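Local coordinates for protein aerobactin synthase IucA (Klebsiella pneumoniae subsp. pneumoniae, PDB 5JM8) that probably condenses N6-acetyl-N6-hydroxylysine with citrate at the expense of ATP, an early step in making the siderophore aerobactin, at residues Ser22-Arg25 with Asp29-Leu32; Ser264-Tyr269 with Met276-Leu281; Trp401-Cys406 with Arg514-Glu519. All coordinates share one frame; numbering follows the deposited sequence.

Contact 1: residues Ser22-Arg25 with Asp29-Leu32; sequences SLVR and DWRL
Val24 turns CG1 opposite its own backbone N (chi1 167°), which sets this methyl beside its own carbonyl carbon and over the indole, while Trp30 holds CG between its N and its carbonyl carbon (chi1 50°) and swings the indole back toward the helix. The two side chains meet at about a right angle. CG1 of Val24 comes down over one face of the indole, offset toward the rim, and is closest to CE2 of Trp30 at 3.6 Å. Measured to the centroid of the six-membered ring of Trp30, the same methyl lies 3.9 Å away and 23° off the ring normal, a good CH-pi geometry. The in-plane rim is met by CD1 of Leu32, on the strand that the tryptophan leads into. At the polar corner, NE1 of Trp30 hydrogen-bonds to the carbonyl oxygen of Thr27, in the turn after the helix, which anchors the NE1 edge of the ring; the carbonyl oxygen of Val24 also lies 3.0 Å from this NE1. Leu40 of strand 39-43 packs on the tryptophan too, and His63 lies against Val24. What results is a short helix-to-strand connection: the tryptophan folds back onto the last turn of helix 14-26 just as the chain enters strand 31-32, an outermost strand, within this chain, of a five-stranded antiparallel sheet.

Contact 2: residues Ser264-Tyr269 with Met276-Leu281; sequences SSRSLY and MIKFSL. With ATP (adenosine-5'-triphosphate), chain I.
Ser267 and Lys278 face each other as a non-hydrogen-bonded antiparallel pair, and their side chains leave the sheet on the side where the triphosphate lies. The next pair, Leu268 with Ile277, is hydrogen-bonded: the amide of Leu268 gives a nearly straight bond of 2.9 Å to the carbonyl oxygen of Ile277. Just before the first strand, Phe279 N donates to the carbonyl oxygen of Arg266.

Besides these backbone bonds, the tight part of the contact is where Lys278 and Arg266 come together at the phosphates. Lys278 is extended throughout, with CG opposite its backbone N (chi1 177°), and its CE lies over one face of the Arg266 guanidinium, 3.5 Å from Arg266 NE. NE of Arg266 hydrogen-bonds O1B of ATP and NH1 of Arg266 hydrogen-bonds O2B, each at 3.2 Å. Lys278 NZ hydrogen-bonds the same O2B of ATP at 2.6 Å, so two cations converge on the beta-phosphate and probably offset its charge; its approach to O3G is modelled too short to take at face value. Lys278 NZ also pairs with Asp447, a magnesium ligand. The two strands form a beta hairpin in the sheet of the IucA/IucC family region, and the hairpin and the loop leading into it supply four residues of the ATP pocket; Arg349 on the neighbouring strand 345-350 also bonds the nucleotide.

Packing is looser elsewhere, although every touching residue is buried. On the other side of the sheet CD2 of Leu268 meets the edge of the Phe279 ring, near its plane, at 3.9 Å from CE2, and Leu179 of strand 177-185 touches both. Toward the hairpin turn the methyl CE of Met276 comes obliquely against the Tyr269 ring, 3.7 Å from CD1, while Phe138 makes an edge-to-face contact with that ring.

Contact 3: residues Trp401-Cys406 with Arg514-Glu519; sequences WVDAYC and RTLLAE
Cys406 and Leu516 mark the closest approach of two helical segments, with their CA atoms 7.0 Å apart, a spacing bridged by side chains alone. Leu516 carries the contact from its helix. Its CG stands opposite the carbonyl carbon (chi1 -61°) and its CD1 continues the chain outward from CA (chi2 176°), which carries this one methyl to the other helix. CD1 of Leu516 lands between two residues a turn apart on segment 401-406. Against Cys406 it meets CB at 3.7 Å, with SG of the same cysteine at 3.9 Å from that methyl. Asp403 comes across the leucine at about a right angle and lays its OD1 3.9 Å from CD1 of Leu516, a plain van der Waals touch and no polar bond. The other carboxylate oxygen of Asp403, OD2, makes a salt bridge to Arg512, one turn before Leu516 on the same helix. The aspartate is therefore tied to the opposite helix by charge while its remaining oxygen skirts the leucine methyl. The interface between the segments is small, 127 Å² in all, and partly buried: Cys406 is in the interior, whereas Asp403 and Leu516 keep some exposure. His407 of helix 394-420 also touches Leu516. One residue further on, Leu517 turns to Leu410 and Phe414 of that helix, to Leu487 of helix 475-500 and to helix 528-535, so helix 506-521 is packed among three other helices of the C-terminal, FhuF-like region.

In the fold
The three contacts follow one another along the chain and none touches another. Contact 2 is the one at the active site, holding the phosphates of ATP, with the Lys278 side chain about 6 Å from the magnesium ion. Contact 1, in the N-terminal part, lies across the chain's centre from it, their centres about 35 Å apart and their nearest atoms about 19 Å. Contact 3 is likewise across the centre from contact 2, about 32 Å between centres, and belongs to a different family region. Contacts 1 and 3 come closest, nearest atoms about 13 Å apart. Both are structural packing remote from the phosphates.

Contact 1: residues Ser22-Arg25 with Asp29-Leu32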
loop_
_atom_site.group_PDB
_atom_site.type_symbol
_atom_site.label_atom_id
_atom_site.label_comp_id
_atom_site.label_asym_id
_atom_site.label_seq_id
_atom_site.Cartn_x
_atom_site.Cartn_y
_atom_site.Cartn_z
ATOM N N SER A 22 5.852 -25.676 -34.767
ATOM C CA SER A 22 5.101 -25.011 -35.821
ATOM C C SER A 22 5.173 -25.838 -37.105
ATOM O O SER A 22 4.164 -26.045 -37.779
ATOM C CB SER A 22 5.638 -23.599 -36.060
ATOM O OG SER A 22 4.833 -22.902 -36.989
ATOM N N LEU A 23 6.369 -26.321 -37.424
ATOM C CA LEU A 23 6.585 -27.146 -38.609
ATOM C C LEU A 23 5.859 -28.492 -38.516
ATOM O O LEU A 23 5.185 -28.905 -39.458
ATOM C CB LEU A 23 8.083 -27.379 -38.822
ATOM C CG LEU A 23 8.490 -28.280 -39.993
ATOM C CD1 LEU A 23 8.098 -27.661 -41.326
ATOM C CD2 LEU A 23 9.982 -28.561 -39.951
ATOM N N VAL A 24 6.007 -29.168 -37.382
ATOM C CA VAL A 24 5.424 -30.494 -37.186
ATOM C C VAL A 24 3.899 -30.479 -37.314
ATOM O O VAL A 24 3.294 -31.460 -37.746
ATOM C CB VAL A 24 5.819 -31.066 -35.804
ATOM C CG1 VAL A 24 4.983 -32.292 -35.451
ATOM C CG2 VAL A 24 7.294 -31.417 -35.784
ATOM N N ARG A 25 3.280 -29.370 -36.926
ATOM C CA ARG A 25 1.831 -29.239 -37.018
ATOM C C ARG A 25 1.364 -29.072 -38.464
ATOM O O ARG A 25 0.293 -29.552 -38.833
ATOM C CB ARG A 25 1.353 -28.049 -36.180
ATOM C CG ARG A 25 -0.112 -27.681 -36.397
ATOM C CD ARG A 25 -0.541 -26.543 -35.493
ATOM N NE ARG A 25 -0.725 -26.980 -34.113
ATOM C CZ ARG A 25 -1.089 -26.178 -33.117
ATOM N NH1 ARG A 25 -1.305 -24.890 -33.344
ATOM N NH2 ARG A 25 -1.232 -26.665 -31.893
ATOM N N ASP A 29 4.837 -34.941 -43.062
ATOM C CA ASP A 29 6.092 -35.563 -43.469
ATOM C C ASP A 29 7.039 -35.710 -42.275
ATOM O O ASP A 29 8.089 -35.066 -42.208
ATOM C CB ASP A 29 6.749 -34.737 -44.581
ATOM C CG ASP A 29 8.074 -35.314 -45.036
ATOM O OD1 ASP A 29 8.280 -36.535 -44.884
ATOM O OD2 ASP A 29 8.914 -34.539 -45.541
ATOM N N TRP A 30 6.650 -36.549 -41.322
ATOM C CA TRP A 30 7.495 -36.860 -40.174
ATOM C C TRP A 30 7.022 -38.156 -39.527
ATOM O O TRP A 30 5.887 -38.587 -39.737
ATOM C CB TRP A 30 7.488 -35.717 -39.158
ATOM C CG TRP A 30 6.114 -35.239 -38.789
ATOM C CD1 TRP A 30 5.379 -34.286 -39.431
ATOM C CD2 TRP A 30 5.315 -35.689 -37.690
ATOM N NE1 TRP A 30 4.170 -34.117 -38.802
ATOM C CE2 TRP A 30 4.105 -34.967 -37.730
ATOM C CE3 TRP A 30 5.503 -36.632 -36.676
ATOM C CZ2 TRP A 30 3.091 -35.160 -36.797
ATOM C CZ3 TRP A 30 4.495 -36.823 -35.751
ATOM C CH2 TRP A 30 3.303 -36.090 -35.818
ATOM N N ARG A 31 7.899 -38.770 -38.738
ATOM C CA ARG A 31 7.675 -40.124 -38.256
ATOM C C ARG A 31 8.241 -40.303 -36.856
ATOM O O ARG A 31 9.186 -39.618 -36.462
ATOM C CB ARG A 31 8.310 -41.131 -39.224
ATOM C CG ARG A 31 8.117 -42.594 -38.854
ATOM C CD ARG A 31 8.683 -43.515 -39.931
ATOM N NE ARG A 31 10.129 -43.361 -40.087
ATOM C CZ ARG A 31 11.041 -44.047 -39.402
ATOM N NH1 ARG A 31 10.671 -44.948 -38.499
ATOM N NH2 ARG A 31 12.331 -43.829 -39.620
ATOM N N LEU A 32 7.643 -41.228 -36.113
ATOM C CA LEU A 32 8.117 -41.589 -34.784
ATOM C C LEU A 32 8.797 -42.950 -34.837
ATOM O O LEU A 32 8.484 -43.774 -35.695
ATOM C CB LEU A 32 6.958 -41.606 -33.781
ATOM C CG LEU A 32 6.554 -40.261 -33.169
ATOM C CD1 LEU A 32 6.245 -39.227 -34.241
ATOM C CD2 LEU A 32 5.360 -40.445 -32.241
#

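Contact 2: residues Ser264-Tyr269 with Met276-Leu281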
loop_
_atom_site.group_PDB
_atom_site.type_symbol
_atom_site.label_atom_id
_atom_site.label_comp_id
_atom_site.label_asym_id
_atom_site.label_seq_id
_atom_site.Cartn_x
_atom_site.Cartn_y
_atom_site.Cartn_z
ATOM N N SER A 264 1.880 -7.204 -26.835
ATOM C CA SER A 264 1.733 -6.798 -28.231
ATOM C C SER A 264 2.651 -5.636 -28.597
ATOM O O SER A 264 2.626 -5.154 -29.730
ATOM C CB SER A 264 0.284 -6.409 -28.514
ATOM O OG SER A 264 -0.166 -5.436 -27.590
ATOM N N SER A 265 3.440 -5.184 -27.624
ATOM C CA SER A 265 4.423 -4.112 -27.813
ATOM C C SER A 265 3.793 -2.751 -28.127
ATOM O O SER A 265 4.118 -1.757 -27.477
ATOM C CB SER A 265 5.418 -4.477 -28.919
ATOM O OG SER A 265 6.135 -5.656 -28.597
ATOM N N ARG A 266 2.907 -2.694 -29.118
ATOM C CA ARG A 266 2.321 -1.417 -29.523
ATOM C C ARG A 266 1.278 -0.930 -28.532
ATOM O O ARG A 266 0.890 0.238 -28.564
ATOM C CB ARG A 266 1.699 -1.519 -30.918
ATOM C CG ARG A 266 0.562 -2.522 -31.069
ATOM C CD ARG A 266 -0.154 -2.275 -32.390
ATOM N NE ARG A 266 -1.033 -3.367 -32.800
ATOM C CZ ARG A 266 -1.719 -3.373 -33.939
ATOM N NH1 ARG A 266 -2.498 -4.401 -34.244
ATOM N NH2 ARG A 266 -1.630 -2.349 -34.777
ATOM N N SER A 267 0.826 -1.824 -27.659
ATOM C CA SER A 267 -0.116 -1.454 -26.613
ATOM C C SER A 267 0.627 -1.234 -25.306
ATOM O O SER A 267 1.350 -2.114 -24.837
ATOM C CB SER A 267 -1.190 -2.524 -26.447
ATOM O OG SER A 267 -1.990 -2.614 -27.614
ATOM N N LEU A 268 0.445 -0.048 -24.735
ATOM C CA LEU A 268 1.129 0.343 -23.508
ATOM C C LEU A 268 0.183 0.350 -22.309
ATOM O O LEU A 268 -1.020 0.558 -22.457
ATOM C CB LEU A 268 1.759 1.725 -23.674
ATOM C CG LEU A 268 3.085 1.818 -24.436
ATOM C CD1 LEU A 268 3.016 1.135 -25.789
ATOM C CD2 LEU A 268 3.495 3.276 -24.593
ATOM N N TYR A 269 0.746 0.132 -21.123
ATOM C CA TYR A 269 -0.019 0.117 -19.881
ATOM C C TYR A 269 0.584 1.061 -18.842
ATOM O O TYR A 269 1.798 1.092 -18.644
ATOM C CB TYR A 269 -0.089 -1.309 -19.327
ATOM C CG TYR A 269 -0.594 -1.412 -17.902
ATOM C CD1 TYR A 269 -1.921 -1.152 -17.591
ATOM C CD2 TYR A 269 0.259 -1.790 -16.873
ATOM C CE1 TYR A 269 -2.384 -1.255 -16.289
ATOM C CE2 TYR A 269 -0.194 -1.896 -15.569
ATOM C CZ TYR A 269 -1.513 -1.629 -15.283
ATOM O OH TYR A 269 -1.957 -1.736 -13.983
ATOM N N MET A 276 -5.576 2.795 -21.356
ATOM C CA MET A 276 -4.411 2.259 -22.042
ATOM C C MET A 276 -4.358 2.920 -23.412
ATOM O O MET A 276 -5.339 3.523 -23.851
ATOM C CB MET A 276 -4.490 0.738 -22.179
ATOM C CG MET A 276 -4.508 -0.015 -20.866
ATOM S SD MET A 276 -4.363 -1.787 -21.135
ATOM C CE MET A 276 -4.773 -2.425 -19.512
ATOM N N ILE A 277 -3.221 2.808 -24.090
ATOM C CA ILE A 277 -3.089 3.381 -25.421
ATOM C C ILE A 277 -2.428 2.385 -26.374
ATOM O O ILE A 277 -1.437 1.736 -26.036
ATOM C CB ILE A 277 -2.302 4.709 -25.370
ATOM C CG1 ILE A 277 -2.345 5.413 -26.727
ATOM C CG2 ILE A 277 -0.871 4.475 -24.898
ATOM C CD1 ILE A 277 -2.095 6.902 -26.640
ATOM N N LYS A 278 -3.020 2.257 -27.558
ATOM C CA LYS A 278 -2.559 1.327 -28.582
ATOM C C LYS A 278 -2.148 2.094 -29.832
ATOM O O LYS A 278 -2.999 2.573 -30.580
ATOM C CB LYS A 278 -3.658 0.317 -28.911
ATOM C CG LYS A 278 -3.310 -0.664 -30.013
ATOM C CD LYS A 278 -4.411 -1.701 -30.176
ATOM C CE LYS A 278 -4.118 -2.665 -31.310
ATOM N NZ LYS A 278 -5.138 -3.744 -31.390
ATOM N N PHE A 279 -0.841 2.200 -30.053
ATOM C CA PHE A 279 -0.303 3.041 -31.116
ATOM C C PHE A 279 -0.186 2.326 -32.453
ATOM O O PHE A 279 0.014 1.111 -32.512
ATOM C CB PHE A 279 1.081 3.571 -30.731
ATOM C CG PHE A 279 1.067 4.574 -29.615
ATOM C CD1 PHE A 279 0.623 5.868 -29.831
ATOM C CD2 PHE A 279 1.522 4.229 -28.355
ATOM C CE1 PHE A 279 0.620 6.791 -28.807
ATOM C CE2 PHE A 279 1.523 5.151 -27.327
ATOM C CZ PHE A 279 1.073 6.432 -27.553
ATOM N N SER A 280 -0.310 3.102 -33.524
ATOM C CA SER A 280 0.097 2.659 -34.847
ATOM C C SER A 280 1.619 2.634 -34.857
ATOM O O SER A 280 2.256 3.686 -34.856
ATOM C CB SER A 280 -0.451 3.593 -35.929
ATOM O OG SER A 280 -0.129 3.126 -37.225
ATOM N N LEU A 281 2.195 1.435 -34.846
ATOM C CA LEU A 281 3.640 1.270 -34.693
ATOM C C LEU A 281 4.245 0.572 -35.909
ATOM O O LEU A 281 3.956 -0.592 -36.173
ATOM C CB LEU A 281 3.936 0.477 -33.413
ATOM C CG LEU A 281 5.399 0.260 -33.013
ATOM C CD1 LEU A 281 6.102 1.580 -32.764
ATOM C CD2 LEU A 281 5.486 -0.628 -31.779
HETATM P PG ATP I . -3.464 -5.665 -28.618
HETATM O O1G ATP I . -2.670 -4.648 -27.838
HETATM O O2G ATP I . -3.933 -6.834 -27.784
HETATM O O3G ATP I . -4.556 -5.067 -29.472
HETATM P PB ATP I . -2.554 -6.640 -31.202
HETATM O O1B ATP I . -1.212 -6.424 -31.856
HETATM O O2B ATP I . -3.773 -5.934 -31.752
HETATM O O3B ATP I . -2.386 -6.345 -29.617
HETATM P PA ATP I . -2.727 -9.236 -32.399
HETATM O O1A ATP I . -2.919 -8.449 -33.670
HETATM O O2A ATP I . -3.625 -10.413 -32.103
HETATM O O3A ATP I . -2.845 -8.226 -31.149
HETATM O "O5'" ATP I . -1.211 -9.756 -32.288
HETATM C "C5'" ATP I . -0.847 -10.500 -31.130
HETATM C "C4'" ATP I . 0.614 -10.289 -30.758
HETATM O "O4'" ATP I . 0.907 -11.115 -29.629
HETATM C "C3'" ATP I . 1.581 -10.672 -31.868
HETATM O "O3'" ATP I . 2.518 -9.608 -32.077
HETATM C "C2'" ATP I . 2.277 -11.932 -31.389
HETATM O "O2'" ATP I . 3.678 -11.902 -31.657
HETATM C "C1'" ATP I . 2.027 -11.963 -29.890
HETATM N N9 ATP I . 1.726 -13.330 -29.410
HETATM C C8 ATP I . 2.450 -13.979 -28.483
HETATM N N7 ATP I . 1.936 -15.212 -28.247
HETATM C C5 ATP I . 0.858 -15.356 -29.036
HETATM C C6 ATP I . -0.142 -16.417 -29.276
HETATM N N6 ATP I . -0.057 -17.582 -28.591
HETATM N N1 ATP I . -1.113 -16.174 -30.186
HETATM C C2 ATP I . -1.186 -15.010 -30.861
HETATM N N3 ATP I . -0.306 -14.007 -30.687
HETATM C C4 ATP I . 0.721 -14.114 -29.806
#

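Contact 3: residues Trp401-Cys406 with Arg514-Glu519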
loop_
_atom_site.group_PDB
_atom_site.type_symbol
_atom_site.label_atom_id
_atom_site.label_comp_id
_atom_site.label_asym_id
_atom_site.label_seq_id
_atom_site.Cartn_x
_atom_site.Cartn_y
_atom_site.Cartn_z
ATOM N N TRP A 401 -9.128 -25.801 -12.089
ATOM C CA TRP A 401 -8.694 -24.644 -12.861
ATOM C C TRP A 401 -9.245 -24.720 -14.285
ATOM O O TRP A 401 -9.732 -23.725 -14.824
ATOM C CB TRP A 401 -7.164 -24.549 -12.876
ATOM C CG TRP A 401 -6.646 -23.190 -13.264
ATOM C CD1 TRP A 401 -6.161 -22.228 -12.425
ATOM C CD2 TRP A 401 -6.570 -22.644 -14.587
ATOM N NE1 TRP A 401 -5.787 -21.118 -13.146
ATOM C CE2 TRP A 401 -6.028 -21.349 -14.474
ATOM C CE3 TRP A 401 -6.905 -23.126 -15.855
ATOM C CZ2 TRP A 401 -5.816 -20.529 -15.581
ATOM C CZ3 TRP A 401 -6.695 -22.311 -16.951
ATOM C CH2 TRP A 401 -6.156 -21.029 -16.808
ATOM N N VAL A 402 -9.177 -25.905 -14.888
ATOM C CA VAL A 402 -9.669 -26.104 -16.250
ATOM C C VAL A 402 -11.187 -25.960 -16.342
ATOM O O VAL A 402 -11.701 -25.392 -17.306
ATOM C CB VAL A 402 -9.268 -27.492 -16.796
ATOM C CG1 VAL A 402 -9.997 -27.795 -18.106
ATOM C CG2 VAL A 402 -7.764 -27.564 -17.001
ATOM N N ASP A 403 -11.904 -26.494 -15.360
ATOM C CA ASP A 403 -13.358 -26.376 -15.341
ATOM C C ASP A 403 -13.798 -24.923 -15.218
ATOM O O ASP A 403 -14.716 -24.483 -15.908
ATOM C CB ASP A 403 -13.947 -27.192 -14.192
ATOM C CG ASP A 403 -13.715 -28.680 -14.355
ATOM O OD1 ASP A 403 -13.373 -29.113 -15.478
ATOM O OD2 ASP A 403 -13.882 -29.418 -13.362
ATOM N N ALA A 404 -13.137 -24.181 -14.335
ATOM C CA ALA A 404 -13.449 -22.771 -14.133
ATOM C C ALA A 404 -13.089 -21.946 -15.362
ATOM O O ALA A 404 -13.729 -20.935 -15.647
ATOM C CB ALA A 404 -12.721 -22.244 -12.916
ATOM N N TYR A 405 -12.056 -22.377 -16.080
ATOM C CA TYR A 405 -11.646 -21.712 -17.311
ATOM C C TYR A 405 -12.749 -21.819 -18.357
ATOM O O TYR A 405 -13.041 -20.859 -19.068
ATOM C CB TYR A 405 -10.346 -22.320 -17.840
ATOM C CG TYR A 405 -9.990 -21.902 -19.253
ATOM C CD1 TYR A 405 -9.272 -20.740 -19.497
ATOM C CD2 TYR A 405 -10.365 -22.679 -20.341
ATOM C CE1 TYR A 405 -8.940 -20.359 -20.788
ATOM C CE2 TYR A 405 -10.041 -22.306 -21.633
ATOM C CZ TYR A 405 -9.328 -21.145 -21.850
ATOM O OH TYR A 405 -9.003 -20.771 -23.136
ATOM N N CYS A 406 -13.366 -22.992 -18.441
ATOM C CA CYS A 406 -14.463 -23.216 -19.374
ATOM C C CYS A 406 -15.669 -22.342 -19.043
ATOM O O CYS A 406 -16.258 -21.723 -19.928
ATOM C CB CYS A 406 -14.873 -24.690 -19.365
ATOM S SG CYS A 406 -13.593 -25.817 -19.938
ATOM N N ARG A 514 -14.714 -31.036 -23.351
ATOM C CA ARG A 514 -15.766 -31.536 -24.228
ATOM C C ARG A 514 -17.092 -31.634 -23.483
ATOM O O ARG A 514 -18.128 -31.197 -23.986
ATOM C CB ARG A 514 -15.387 -32.901 -24.797
ATOM C CG ARG A 514 -16.420 -33.484 -25.757
ATOM C CD ARG A 514 -16.010 -34.869 -26.229
ATOM N NE ARG A 514 -15.759 -35.772 -25.109
ATOM C CZ ARG A 514 -15.110 -36.928 -25.207
ATOM N NH1 ARG A 514 -14.641 -37.338 -26.379
ATOM N NH2 ARG A 514 -14.930 -37.674 -24.127
ATOM N N THR A 515 -17.046 -32.219 -22.287
ATOM C CA THR A 515 -18.228 -32.355 -21.437
ATOM C C THR A 515 -18.917 -31.015 -21.226
ATOM O O THR A 515 -20.128 -30.894 -21.394
ATOM C CB THR A 515 -17.870 -32.943 -20.054
ATOM O OG1 THR A 515 -17.250 -34.224 -20.217
ATOM C CG2 THR A 515 -19.119 -33.097 -19.189
ATOM N N LEU A 516 -18.137 -30.006 -20.858
ATOM C CA LEU A 516 -18.683 -28.693 -20.564
ATOM C C LEU A 516 -19.095 -27.958 -21.839
ATOM O O LEU A 516 -20.063 -27.200 -21.829
ATOM C CB LEU A 516 -17.665 -27.874 -19.771
ATOM C CG LEU A 516 -17.287 -28.494 -18.420
ATOM C CD1 LEU A 516 -16.213 -27.677 -17.727
ATOM C CD2 LEU A 516 -18.508 -28.636 -17.518
ATOM N N LEU A 517 -18.375 -28.192 -22.932
ATOM C CA LEU A 517 -18.742 -27.609 -24.220
ATOM C C LEU A 517 -20.058 -28.204 -24.715
ATOM O O LEU A 517 -20.831 -27.539 -25.404
ATOM C CB LEU A 517 -17.645 -27.836 -25.264
ATOM C CG LEU A 517 -16.353 -27.017 -25.167
ATOM C CD1 LEU A 517 -15.367 -27.448 -26.242
ATOM C CD2 LEU A 517 -16.629 -25.528 -25.281
ATOM N N ALA A 518 -20.307 -29.460 -24.355
ATOM C CA ALA A 518 -21.520 -30.155 -24.770
ATOM C C ALA A 518 -22.722 -29.686 -23.955
ATOM O O ALA A 518 -23.825 -29.549 -24.487
ATOM C CB ALA A 518 -21.341 -31.662 -24.639
ATOM N N GLU A 519 -22.506 -29.447 -22.664
ATOM C CA GLU A 519 -23.545 -28.885 -21.810
ATOM C C GLU A 519 -23.997 -27.545 -22.373
ATOM O O GLU A 519 -25.192 -27.256 -22.448
ATOM C CB GLU A 519 -23.044 -28.699 -20.375
ATOM C CG GLU A 519 -22.791 -29.991 -19.615
ATOM C CD GLU A 519 -22.269 -29.746 -18.210
ATOM O OE1 GLU A 519 -22.169 -28.567 -17.805
ATOM O OE2 GLU A 519 -21.955 -30.732 -17.511
#